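Side-chain contact in ribosome biogenesis GTPase A (Thermotoga maritima, PDB 3CNL), which binds and probably hydrolyses GTP, and is thought to be required for a late step in assembly of the 50S ribosomal subunit: residues R211-L216 with F232-Q237. Numbering follows the deposited sequence.
Sequences RKRGLL and FTEVAQ
R213 and E234 reach for each other from opposite directions and meet in an end-on, two-pronged salt bridge. The tight prong is NH1 of R213, which donates to OE1 of E234 over 2.6 Å in a nearly straight bond that lies in the guanidinium plane. The second prong is looser: NH2 of R213 reaches OE2 of E234 at 2.9 Å, with the N-H...O angle bent to 139°. The guanidinium and carboxylate planes are turned 47° against each other, and OE2 lies tilted from the guanidinium plane. E234 sets CG beside its backbone N and runs extended from there, whereas the chain of R213 is bent at chi2 (-51°). R213 follows the end of helix 202-212, where G214, at positive phi, closes a Schellman motif; one of its two bonds back into the last turn runs from G214 N to R211 O (3.0 Å). The bridge ties this turn to the last turns of helix 224-236, with the CA atoms of R213 and E234 12.2 Å apart. Next along the chain, L215 is buried against R226, A227 and L230 of the same helix, while R213 remains exposed at the surface. With an alanine here instead of E234, the guanidinium would probably lose its carboxylate mate and be set free to turn.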
loop_
_atom_site.group_PDB
_atom_site.type_symbol
_atom_site.label_atom_id
_atom_site.label_comp_id
_atom_site.label_asym_id
_atom_site.label_seq_id
_atom_site.Cartn_x
_atom_site.Cartn_y
_atom_site.Cartn_z
ATOM N N ARG A 211 1.243 6.137 -27.606
ATOM C CA ARG A 211 1.392 5.564 -28.925
ATOM C C ARG A 211 1.658 4.058 -28.845
ATOM O O ARG A 211 0.953 3.290 -29.480
ATOM C CB ARG A 211 2.518 6.277 -29.693
ATOM C CG ARG A 211 2.170 7.679 -30.196
ATOM C CD ARG A 211 3.303 8.199 -31.088
ATOM N NE ARG A 211 3.126 9.596 -31.482
ATOM C CZ ARG A 211 2.377 10.011 -32.512
ATOM N NH1 ARG A 211 1.714 9.142 -33.268
ATOM N NH2 ARG A 211 2.279 11.305 -32.779
ATOM N N LYS A 212 2.652 3.635 -28.059
ATOM C CA LYS A 212 3.006 2.208 -27.960
ATOM C C LYS A 212 1.841 1.329 -27.490
ATOM O O LYS A 212 1.889 0.091 -27.660
ATOM C CB LYS A 212 4.229 1.980 -27.055
ATOM C CG LYS A 212 5.571 2.471 -27.602
ATOM C CD LYS A 212 6.072 1.628 -28.771
ATOM C CE LYS A 212 5.993 2.379 -30.093
ATOM N NZ LYS A 212 7.150 3.307 -30.230
ATOM N N ARG A 213 0.805 1.977 -26.929
ATOM C CA ARG A 213 -0.373 1.316 -26.335
ATOM C C ARG A 213 -1.681 1.598 -27.056
ATOM O O ARG A 213 -2.742 1.172 -26.590
ATOM C CB ARG A 213 -0.555 1.706 -24.857
ATOM C CG ARG A 213 0.585 1.312 -23.956
ATOM C CD ARG A 213 0.960 -0.150 -24.117
ATOM N NE ARG A 213 2.021 -0.516 -23.185
ATOM C CZ ARG A 213 1.808 -0.909 -21.932
ATOM N NH1 ARG A 213 0.576 -1.009 -21.459
ATOM N NH2 ARG A 213 2.838 -1.205 -21.154
ATOM N N GLY A 214 -1.609 2.319 -28.174
ATOM C CA GLY A 214 -2.774 2.618 -29.010
ATOM C C GLY A 214 -3.807 3.545 -28.410
ATOM O O GLY A 214 -5.008 3.440 -28.698
ATOM N N LEU A 215 -3.347 4.474 -27.584
ATOM C CA LEU A 215 -4.248 5.390 -26.897
ATOM C C LEU A 215 -4.252 6.692 -27.676
ATOM O O LEU A 215 -3.315 7.496 -27.591
ATOM C CB LEU A 215 -3.831 5.597 -25.424
ATOM C CG LEU A 215 -3.537 4.354 -24.557
ATOM C CD1 LEU A 215 -2.929 4.725 -23.200
ATOM C CD2 LEU A 215 -4.775 3.469 -24.352
ATOM N N LEU A 216 -5.306 6.861 -28.472
ATOM C CA LEU A 216 -5.443 8.006 -29.370
ATOM C C LEU A 216 -6.805 8.592 -29.167
ATOM O O LEU A 216 -7.764 7.848 -28.989
ATOM C CB LEU A 216 -5.307 7.572 -30.832
ATOM C CG LEU A 216 -3.943 7.259 -31.448
ATOM C CD1 LEU A 216 -4.129 7.051 -32.943
ATOM C CD2 LEU A 216 -2.888 8.326 -31.206
ATOM N N PHE A 232 0.256 4.352 -14.519
ATOM C CA PHE A 232 0.325 4.289 -13.058
ATOM C C PHE A 232 -0.403 3.095 -12.480
ATOM O O PHE A 232 -0.026 2.582 -11.427
ATOM C CB PHE A 232 -0.098 5.621 -12.400
ATOM C CG PHE A 232 0.884 6.724 -12.640
ATOM C CD1 PHE A 232 2.168 6.648 -12.124
ATOM C CD2 PHE A 232 0.546 7.835 -13.425
ATOM C CE1 PHE A 232 3.111 7.659 -12.389
ATOM C CE2 PHE A 232 1.476 8.841 -13.683
ATOM C CZ PHE A 232 2.751 8.756 -13.163
ATOM N N THR A 233 -1.400 2.611 -13.206
ATOM C CA THR A 233 -2.078 1.363 -12.854
ATOM C C THR A 233 -1.090 0.233 -13.023
ATOM O O THR A 233 -0.946 -0.600 -12.136
ATOM C CB THR A 233 -3.312 1.139 -13.740
ATOM O OG1 THR A 233 -4.265 2.156 -13.423
ATOM C CG2 THR A 233 -3.938 -0.240 -13.488
ATOM N N GLU A 234 -0.379 0.221 -14.146
ATOM C CA GLU A 234 0.685 -0.741 -14.350
ATOM C C GLU A 234 1.835 -0.663 -13.328
ATOM O O GLU A 234 2.307 -1.695 -12.843
ATOM C CB GLU A 234 1.225 -0.632 -15.779
ATOM C CG GLU A 234 0.271 -1.248 -16.802
ATOM C CD GLU A 234 0.859 -1.333 -18.183
ATOM O OE1 GLU A 234 0.227 -1.979 -19.042
ATOM O OE2 GLU A 234 1.939 -0.754 -18.420
ATOM N N VAL A 235 2.293 0.539 -13.006
ATOM C CA VAL A 235 3.325 0.708 -11.957
ATOM C C VAL A 235 2.867 0.114 -10.607
ATOM O O VAL A 235 3.628 -0.606 -9.935
ATOM C CB VAL A 235 3.735 2.194 -11.766
ATOM C CG1 VAL A 235 4.613 2.346 -10.544
ATOM C CG2 VAL A 235 4.488 2.702 -13.002
ATOM N N ALA A 236 1.634 0.429 -10.230
ATOM C CA ALA A 236 1.040 0.017 -8.954
ATOM C C ALA A 236 0.966 -1.512 -8.830
ATOM O O ALA A 236 1.094 -2.066 -7.733
ATOM C CB ALA A 236 -0.331 0.603 -8.840
ATOM N N GLN A 237 0.769 -2.165 -9.979
ATOM C CA GLN A 237 0.690 -3.615 -10.118
ATOM C C GLN A 237 2.057 -4.296 -10.222
ATOM O O GLN A 237 2.141 -5.515 -10.233
ATOM C CB GLN A 237 -0.179 -3.959 -11.339
ATOM C CG GLN A 237 -1.642 -3.516 -11.179
ATOM C CD GLN A 237 -2.476 -3.652 -12.439
ATOM O OE1 GLN A 237 -1.949 -3.683 -13.545
ATOM N NE2 GLN A 237 -3.800 -3.717 -12.276
#